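Local coordinates for protein HTH-type transcriptional regulator Rv1985c/MT2039 (PDB 3ISP) that binds DNA as a homodimeric LysR-type transcriptional regulator, probably activating expression of the exporter LysE and repressing its own gene, at the interface of chains A and B and the interface of chains A and C. Coordinates in Å, arbitrary orientation; residue numbers count along the deposited sequence, not the author numbering. Chains: chain A/B/C, HTH-type transcriptional regulator Rv1985c/MT2039.

Contact 1: the interface of chains A and B. Residues chain A 42, 45-46; chain B 272-274.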
loop_
_atom_site.group_PDB
_atom_site.type_symbol
_atom_site.label_atom_id
_atom_site.label_comp_id
_atom_site.label_asym_id
_atom_site.label_seq_id
_atom_site.Cartn_x
_atom_site.Cartn_y
_atom_site.Cartn_z
ATOM N N LYS A 42 -19.323 -12.657 17.716
ATOM C CA LYS A 42 -20.185 -13.441 16.840
ATOM C C LYS A 42 -21.636 -12.963 16.806
ATOM O O LYS A 42 -22.242 -12.853 15.738
ATOM C CB LYS A 42 -20.171 -14.904 17.268
ATOM C CG LYS A 42 -19.512 -15.850 16.278
ATOM C CD LYS A 42 -20.271 -15.879 14.962
ATOM C CE LYS A 42 -19.588 -16.784 13.953
ATOM N NZ LYS A 42 -19.792 -16.324 12.540
ATOM N N GLU A 45 -21.604 -9.844 15.029
ATOM C CA GLU A 45 -21.405 -10.145 13.615
ATOM C C GLU A 45 -22.699 -10.660 13.014
ATOM O O GLU A 45 -23.032 -10.337 11.877
ATOM C CB GLU A 45 -20.303 -11.181 13.422
ATOM C CG GLU A 45 -18.934 -10.583 13.197
ATOM C CD GLU A 45 -17.815 -11.581 13.420
ATOM O OE1 GLU A 45 -18.115 -12.738 13.793
ATOM O OE2 GLU A 45 -16.633 -11.211 13.227
ATOM N N GLN A 46 -23.422 -11.463 13.793
ATOM C CA GLN A 46 -24.738 -11.946 13.405
ATOM C C GLN A 46 -25.716 -10.799 13.207
ATOM O O GLN A 46 -26.287 -10.639 12.128
ATOM C CB GLN A 46 -25.272 -12.911 14.453
ATOM C CG GLN A 46 -24.850 -14.355 14.242
ATOM C CD GLN A 46 -25.571 -15.007 13.070
ATOM O OE1 GLN A 46 -26.457 -14.399 12.454
ATOM N NE2 GLN A 46 -25.198 -16.251 12.757
ATOM N N LYS B 272 -20.284 -17.817 8.064
ATOM C CA LYS B 272 -21.239 -18.567 8.880
ATOM C C LYS B 272 -22.017 -17.604 9.772
ATOM O O LYS B 272 -21.861 -17.581 10.988
ATOM C CB LYS B 272 -20.532 -19.653 9.708
ATOM C CG LYS B 272 -21.479 -20.658 10.377
ATOM C CD LYS B 272 -20.826 -22.027 10.566
ATOM C CE LYS B 272 -21.876 -23.117 10.907
ATOM N NZ LYS B 272 -23.106 -23.139 10.017
ATOM N N LEU B 273 -22.837 -16.790 9.124
ATOM C CA LEU B 273 -23.737 -15.872 9.779
ATOM C C LEU B 273 -25.074 -16.119 9.135
ATOM O O LEU B 273 -25.142 -16.505 7.968
ATOM C CB LEU B 273 -23.335 -14.429 9.482
ATOM C CG LEU B 273 -21.977 -13.920 9.941
ATOM C CD1 LEU B 273 -21.754 -12.498 9.437
ATOM C CD2 LEU B 273 -21.879 -13.986 11.461
ATOM N N ASP B 274 -26.141 -15.889 9.881
ATOM C CA ASP B 274 -27.469 -15.970 9.306
ATOM C C ASP B 274 -27.869 -14.577 8.890
ATOM O O ASP B 274 -27.983 -13.674 9.721
ATOM C CB ASP B 274 -28.467 -16.563 10.294
ATOM C CG ASP B 274 -28.173 -18.019 10.609
ATOM O OD1 ASP B 274 -27.365 -18.640 9.879
ATOM O OD2 ASP B 274 -28.748 -18.543 11.590
#

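Contact 2: the interface of chains A and C. Residues chain A 221, 226, 229-230, 235; chain C 106, 114, 124.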
loop_
_atom_site.group_PDB
_atom_site.type_symbol
_atom_site.label_atom_id
_atom_site.label_comp_id
_atom_site.label_asym_id
_atom_site.label_seq_id
_atom_site.Cartn_x
_atom_site.Cartn_y
_atom_site.Cartn_z
ATOM N N VAL A 221 12.686 16.591 4.553
ATOM C CA VAL A 221 13.020 16.737 5.956
ATOM C C VAL A 221 11.767 17.028 6.765
ATOM O O VAL A 221 11.165 18.094 6.638
ATOM C CB VAL A 221 14.036 17.858 6.202
ATOM C CG1 VAL A 221 14.650 17.682 7.572
ATOM C CG2 VAL A 221 15.115 17.849 5.138
ATOM N N GLY A 226 13.307 19.831 12.216
ATOM C CA GLY A 226 13.954 19.255 11.057
ATOM C C GLY A 226 13.800 20.106 9.817
ATOM O O GLY A 226 14.788 20.416 9.149
ATOM N N ALA A 229 15.564 23.585 10.435
ATOM C CA ALA A 229 17.021 23.568 10.310
ATOM C C ALA A 229 17.440 23.476 8.843
ATOM O O ALA A 229 18.322 24.197 8.397
ATOM C CB ALA A 229 17.630 22.434 11.123
ATOM N N ALA A 230 16.798 22.594 8.096
ATOM C CA ALA A 230 17.039 22.502 6.665
ATOM C C ALA A 230 17.029 23.884 6.015
ATOM O O ALA A 230 17.981 24.263 5.328
ATOM C CB ALA A 230 16.010 21.600 6.012
ATOM N N LEU A 235 19.718 24.544 2.793
ATOM C CA LEU A 235 19.501 23.372 1.945
ATOM C C LEU A 235 18.564 23.628 0.764
ATOM O O LEU A 235 18.751 23.070 -0.320
ATOM C CB LEU A 235 18.966 22.206 2.770
ATOM C CG LEU A 235 19.998 21.182 3.227
ATOM C CD1 LEU A 235 19.314 19.979 3.886
ATOM C CD2 LEU A 235 20.835 20.750 2.032
ATOM N N MET C 106 16.870 14.831 16.148
ATOM C CA MET C 106 16.521 15.834 15.158
ATOM C C MET C 106 16.165 17.126 15.857
ATOM O O MET C 106 16.284 18.201 15.283
ATOM C CB MET C 106 15.338 15.393 14.302
ATOM C CG MET C 106 14.982 16.404 13.233
ATOM S SD MET C 106 16.374 16.702 12.131
ATOM C CE MET C 106 16.057 15.423 10.952
ATOM N N PHE C 114 23.345 19.373 8.615
ATOM C CA PHE C 114 22.863 20.032 7.411
ATOM C C PHE C 114 23.902 20.976 6.827
ATOM O O PHE C 114 23.921 21.200 5.615
ATOM C CB PHE C 114 21.548 20.776 7.656
ATOM C CG PHE C 114 20.381 19.874 7.956
ATOM C CD1 PHE C 114 20.303 18.608 7.393
ATOM C CD2 PHE C 114 19.351 20.302 8.781
ATOM C CE1 PHE C 114 19.233 17.780 7.657
ATOM C CE2 PHE C 114 18.278 19.480 9.041
ATOM C CZ PHE C 114 18.222 18.210 8.483
ATOM N N VAL C 124 15.260 12.420 4.912
ATOM C CA VAL C 124 15.285 12.213 6.358
ATOM C C VAL C 124 13.991 11.670 6.947
ATOM O O VAL C 124 12.902 12.218 6.744
ATOM C CB VAL C 124 15.686 13.487 7.096
ATOM C CG1 VAL C 124 15.644 13.259 8.575
ATOM C CG2 VAL C 124 17.068 13.892 6.679
#

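Contact 3: the interface of chains A and C. Residues chain A 96, 122-124; chain C 218-222.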
loop_
_atom_site.group_PDB
_atom_site.type_symbol
_atom_site.label_atom_id
_atom_site.label_comp_id
_atom_site.label_asym_id
_atom_site.label_seq_id
_atom_site.Cartn_x
_atom_site.Cartn_y
_atom_site.Cartn_z
ATOM N N ARG A 96 -9.992 10.815 29.397
ATOM C CA ARG A 96 -9.008 10.704 28.332
ATOM C C ARG A 96 -9.596 11.212 27.028
ATOM O O ARG A 96 -10.622 10.702 26.567
ATOM C CB ARG A 96 -8.578 9.252 28.148
ATOM C CG ARG A 96 -7.744 9.018 26.902
ATOM C CD ARG A 96 -6.368 9.662 27.029
ATOM N NE ARG A 96 -5.581 9.025 28.076
ATOM C CZ ARG A 96 -4.461 9.525 28.577
ATOM N NH1 ARG A 96 -3.994 10.678 28.119
ATOM N NH2 ARG A 96 -3.814 8.877 29.539
ATOM N N LEU A 122 -4.991 14.528 28.181
ATOM C CA LEU A 122 -4.807 14.772 26.755
ATOM C C LEU A 122 -3.938 13.712 26.060
ATOM O O LEU A 122 -2.869 13.343 26.549
ATOM C CB LEU A 122 -4.184 16.151 26.575
ATOM C CG LEU A 122 -4.682 17.009 25.418
ATOM C CD1 LEU A 122 -6.158 16.776 25.156
ATOM C CD2 LEU A 122 -4.444 18.460 25.745
ATOM N N ASP A 123 -4.409 13.218 24.921
ATOM C CA ASP A 123 -3.606 12.348 24.074
ATOM C C ASP A 123 -3.610 12.903 22.663
ATOM O O ASP A 123 -4.566 12.707 21.911
ATOM C CB ASP A 123 -4.140 10.916 24.083
ATOM C CG ASP A 123 -3.528 10.048 22.983
ATOM O OD1 ASP A 123 -2.326 10.227 22.654
ATOM O OD2 ASP A 123 -4.260 9.176 22.456
ATOM N N VAL A 124 -2.530 13.596 22.320
ATOM C CA VAL A 124 -2.422 14.308 21.059
ATOM C C VAL A 124 -1.579 13.529 20.049
ATOM O O VAL A 124 -0.536 12.980 20.391
ATOM C CB VAL A 124 -1.827 15.717 21.274
ATOM C CG1 VAL A 124 -1.754 16.472 19.968
ATOM C CG2 VAL A 124 -2.668 16.485 22.265
ATOM N N THR C 218 -1.165 10.967 33.019
ATOM C CA THR C 218 -0.140 11.185 32.008
ATOM C C THR C 218 -0.734 11.599 30.649
ATOM O O THR C 218 -1.519 10.860 30.043
ATOM C CB THR C 218 0.755 9.937 31.862
ATOM O OG1 THR C 218 1.669 10.111 30.769
ATOM C CG2 THR C 218 -0.102 8.698 31.633
ATOM N N HIS C 219 -0.362 12.795 30.192
ATOM C CA HIS C 219 -0.806 13.328 28.904
ATOM C C HIS C 219 0.180 13.009 27.791
ATOM O O HIS C 219 1.373 13.284 27.908
ATOM C CB HIS C 219 -0.935 14.851 28.967
ATOM C CG HIS C 219 -1.800 15.346 30.078
ATOM N ND1 HIS C 219 -3.162 15.503 29.945
ATOM C CD2 HIS C 219 -1.495 15.736 31.338
ATOM C CE1 HIS C 219 -3.660 15.967 31.078
ATOM N NE2 HIS C 219 -2.669 16.119 31.937
ATOM N N PHE C 220 -0.314 12.472 26.686
ATOM C CA PHE C 220 0.564 12.182 25.562
ATOM C C PHE C 220 0.578 13.319 24.541
ATOM O O PHE C 220 -0.427 13.613 23.896
ATOM C CB PHE C 220 0.161 10.857 24.940
ATOM C CG PHE C 220 -0.096 9.788 25.962
ATOM C CD1 PHE C 220 -1.377 9.300 26.171
ATOM C CD2 PHE C 220 0.947 9.295 26.741
ATOM C CE1 PHE C 220 -1.611 8.324 27.119
ATOM C CE2 PHE C 220 0.722 8.319 27.694
ATOM C CZ PHE C 220 -0.557 7.833 27.885
ATOM N N VAL C 221 1.735 13.959 24.412
ATOM C CA VAL C 221 1.865 15.171 23.617
ATOM C C VAL C 221 3.158 15.158 22.810
ATOM O O VAL C 221 4.198 15.592 23.295
ATOM C CB VAL C 221 1.857 16.412 24.532
ATOM C CG1 VAL C 221 2.053 17.687 23.731
ATOM C CG2 VAL C 221 0.563 16.468 25.318
ATOM N N PRO C 222 3.096 14.655 21.569
ATOM C CA PRO C 222 4.281 14.589 20.712
ATOM C C PRO C 222 4.752 15.959 20.237
ATOM O O PRO C 222 4.601 16.964 20.941
ATOM C CB PRO C 222 3.812 13.746 19.520
ATOM C CG PRO C 222 2.582 13.012 20.015
ATOM C CD PRO C 222 1.938 13.990 20.950
#

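Contact 4: the interface of chains A and C. Residues chain A 197, 220; chain C 96, 123, 125.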
loop_
_atom_site.group_PDB
_atom_site.type_symbol
_atom_site.label_atom_id
_atom_site.label_comp_id
_atom_site.label_asym_id
_atom_site.label_seq_id
_atom_site.Cartn_x
_atom_site.Cartn_y
_atom_site.Cartn_z
ATOM N N ARG A 197 6.914 12.881 0.324
ATOM C CA ARG A 197 6.359 12.823 -1.032
ATOM C C ARG A 197 4.929 13.357 -1.106
ATOM O O ARG A 197 4.553 14.009 -2.082
ATOM C CB ARG A 197 6.426 11.402 -1.607
ATOM C CG ARG A 197 7.641 10.600 -1.165
ATOM C CD ARG A 197 8.894 11.439 -1.147
ATOM N NE ARG A 197 9.999 10.700 -0.555
ATOM C CZ ARG A 197 10.861 9.968 -1.254
ATOM N NH1 ARG A 197 10.738 9.883 -2.574
ATOM N NH2 ARG A 197 11.846 9.324 -0.636
ATOM N N PHE A 220 13.889 15.965 1.498
ATOM C CA PHE A 220 12.767 15.605 2.366
ATOM C C PHE A 220 13.148 15.580 3.829
ATOM O O PHE A 220 13.853 14.686 4.285
ATOM C CB PHE A 220 12.185 14.279 1.940
ATOM C CG PHE A 220 11.663 14.309 0.559
ATOM C CD1 PHE A 220 12.221 13.523 -0.428
ATOM C CD2 PHE A 220 10.630 15.169 0.228
ATOM C CE1 PHE A 220 11.726 13.567 -1.721
ATOM C CE2 PHE A 220 10.142 15.220 -1.056
ATOM C CZ PHE A 220 10.690 14.424 -2.032
ATOM N N ARG C 96 21.293 10.769 -3.747
ATOM C CA ARG C 96 20.238 10.673 -2.750
ATOM C C ARG C 96 20.723 9.851 -1.559
ATOM O O ARG C 96 21.226 8.739 -1.728
ATOM C CB ARG C 96 18.967 10.073 -3.355
ATOM C CG ARG C 96 17.859 9.812 -2.346
ATOM C CD ARG C 96 17.252 11.104 -1.801
ATOM N NE ARG C 96 16.604 11.909 -2.837
ATOM C CZ ARG C 96 15.889 13.005 -2.592
ATOM N NH1 ARG C 96 15.729 13.418 -1.346
ATOM N NH2 ARG C 96 15.335 13.695 -3.583
ATOM N N ASP C 123 17.079 12.443 2.357
ATOM C CA ASP C 123 15.767 11.856 2.613
ATOM C C ASP C 123 15.718 11.489 4.082
ATOM O O ASP C 123 16.107 10.375 4.459
ATOM C CB ASP C 123 15.559 10.594 1.776
ATOM C CG ASP C 123 14.111 10.090 1.799
ATOM O OD1 ASP C 123 13.296 10.592 2.605
ATOM O OD2 ASP C 123 13.789 9.186 0.994
ATOM N N ARG C 125 14.137 10.579 7.683
ATOM C CA ARG C 125 13.017 9.914 8.346
ATOM C C ARG C 125 13.160 9.986 9.863
ATOM O O ARG C 125 14.240 9.725 10.416
ATOM C CB ARG C 125 12.941 8.441 7.938
ATOM C CG ARG C 125 13.112 8.197 6.463
ATOM C CD ARG C 125 11.924 8.685 5.675
ATOM N NE ARG C 125 12.167 8.547 4.242
ATOM C CZ ARG C 125 11.953 7.434 3.551
ATOM N NH1 ARG C 125 11.487 6.347 4.155
ATOM N NH2 ARG C 125 12.212 7.412 2.257
#

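Contact 1: the interface of chains A and B
A:Lys42, A:Glu45 and A:Gln46 meet B:Lys272, B:Leu273 and B:Asp274 in a small domain-to-domain patch of an interface that is not an exact two-fold. It sets the DNA-binding domain of one subunit against the regulatory domain of another and may help fix how the two are oriented in the assembly, although the structure alone does not show that this part persists in solution. The principle illustrated is that a helix can read an irregular segment through its backbone. The ammonium NZ of A:Lys42 gives a hydrogen bond of 2.9 Å to the carbonyl O of B:Lys272, approaching from well above the carbonyl plane. The lysine chain reaches it by bending at chi2 (-63°) and again near its end. Two residues on, the backbone N of B:Asp274 donates to the side-chain OE1 of A:Gln46 at 3.0 Å, 25° off the amide plane. NE2 of A:Gln46 is equally near that N, and both can only donate, so which end of the amide is oxygen remains doubtful at this resolution. Between the two bonds B:Leu273 supplies the apolar part: its CD2 rests 3.8 Å from CB of A:Glu45, and its CD1 reaches the backbone O of A:Glu45. The helix is 34-48, the recognition helix of the helix-turn-helix, used here through its C-terminal half; the partner segment links strand 262-271 to helix 276-288.

Contact 2: the interface of chains A and C
The phenyl ring of C:Phe114 meets CB of A:Ala229 edge-on, with the methyl lying in the ring plane 3.6 Å from CD2. Above the plane and beyond the rim comes the tip of A:Leu235, whose CD1 is 3.9 Å from CD1 of C:Phe114; the two side chains run roughly perpendicular to one another. A:Val221 touches at the far end of the ring, its CG1 lying 3.7 Å from CZ and somewhat above the plane on the same side as the leucine. This is a knob-into-groove interface between two copies of the regulatory domain, a worked case of an aromatic side chain using the small residues on one side of a helix as its seat. The seat is helix 224-232, where A:Gly226, A:Ala229 and A:Ala230 present backbone and methyl groups instead of long side chains. The CD2-CE2 edge lies along the turn between the backbone O of A:Gly226 and the backbone N of A:Ala230, so the ring is pressed close to the helix main chain. With chi1 at -67°, CG of C:Phe114 points away from its own carbonyl carbon, directing the ring out of the 3-10 helix 110-116 and into its partner. C:Val124 lies more distantly beside A:Val221. C:Met106 approaches the same helix, its chain folded at chi2 and chi3, and its thioether SD packs against CA of A:Gly226 at 3.7 Å.

Contact 3: the interface of chains A and C
C:Phe220 can be followed outward from CB, which lies 3.4 Å from the carboxylate OD1 of A:Asp123. Next along the ring, CD1 approaches CB of A:Asp123, an atom lying at the ring edge and in its plane, while the carboxylate stands nearly perpendicular to the phenyl group. CE1 then slips over a guanidinium face of A:Arg96, 3.4 Å from CZ and toward the rim, with the two planes 25° apart; the phenyl CZ ends near NH2 of the same arginine. What fixes that guanidinium is a forked, end-on grip: NH1 and NH2 both donate in its plane to the carbonyl O of C:Thr218, each at 3.1 Å. The cation is thus laid flat beside the aromatic ring. Backbone pairing completes the register, as the N of C:Phe220 donates to the O of A:Leu122 at 2.7 Å and the N of A:Val124 donates to the O of C:Phe220 almost along its C=O axis. A side chain extends the pattern, because the ring nitrogen ND1 of C:His219 accepts, edge-on, from the N of A:Leu122 at 2.7 Å. In the fold, short strand 218-220 of one regulatory domain lies beside strand 120-126 of the other, a short parallel pairing that extends the sheet edge across the A-C interface.

Contact 4: the interface of chains A and C
The tight side of this contact is a charged knot in which A:Arg197 meets C:Asp123 across the interface between regulatory domains; the looser side is where A:Phe220 approaches C:Arg96. In the knot, NH2 of A:Arg197 lies 2.5 Å from the carboxylate OD2 of C:Asp123, a salt bridge whose N-H does not point at the oxygen, and the guanidinium and carboxylate planes are turned 61° apart. The attraction is therefore probably mainly electrostatic, and the exact length deserves little weight at this resolution. C:Arg125 is the second-shell residue that positions the acid. It grips side-on, NE donating to OD1 of C:Asp123 at 2.9 Å and NH2 to OD2 at 2.7 Å, both from above the carboxylate plane. Two arginines from different chains thus converge on one oxygen, which would probably stabilise the acid as its anion. A:Arg197 also lies over its own neighbour, its CD covering one face of the A:Phe220 ring, offset toward the rim. C:Arg96 comes from the other side of that ring's plane and reaches only the rim, nearly parallel to it. Here is the general lesson: charged groups can bind firmly at one end of a short strand pairing while an arginine only brushes an aromatic rim at the other. The parallel bridge between A:Phe220 and C:Asp123 carries the alignment, and the loose edge is marked by NH1 of C:Arg96, 3.6 Å from CD1 of A:Phe220.

Contacts 2, 3 and 4 belong to one two-fold interface between regulatory domains of chains A and C. Contacts 2 and 4 adjoin, their C-alpha centres about 10 Å apart, while contact 3 lies 26 to 28 Å from both. A:Arg96, A:Asp123 and C:Phe220 in contact 3 return as C:Arg96, C:Asp123 and A:Phe220 in contact 4; the same strand supplies C:Val124 to contact 2 and A:Val124 to contact 3. In contact 1, 38 to 52 Å away, chain A meets B through its DNA-binding domain, which could link subunits in the four-subunit deposited assembly; the protein is a homodimer.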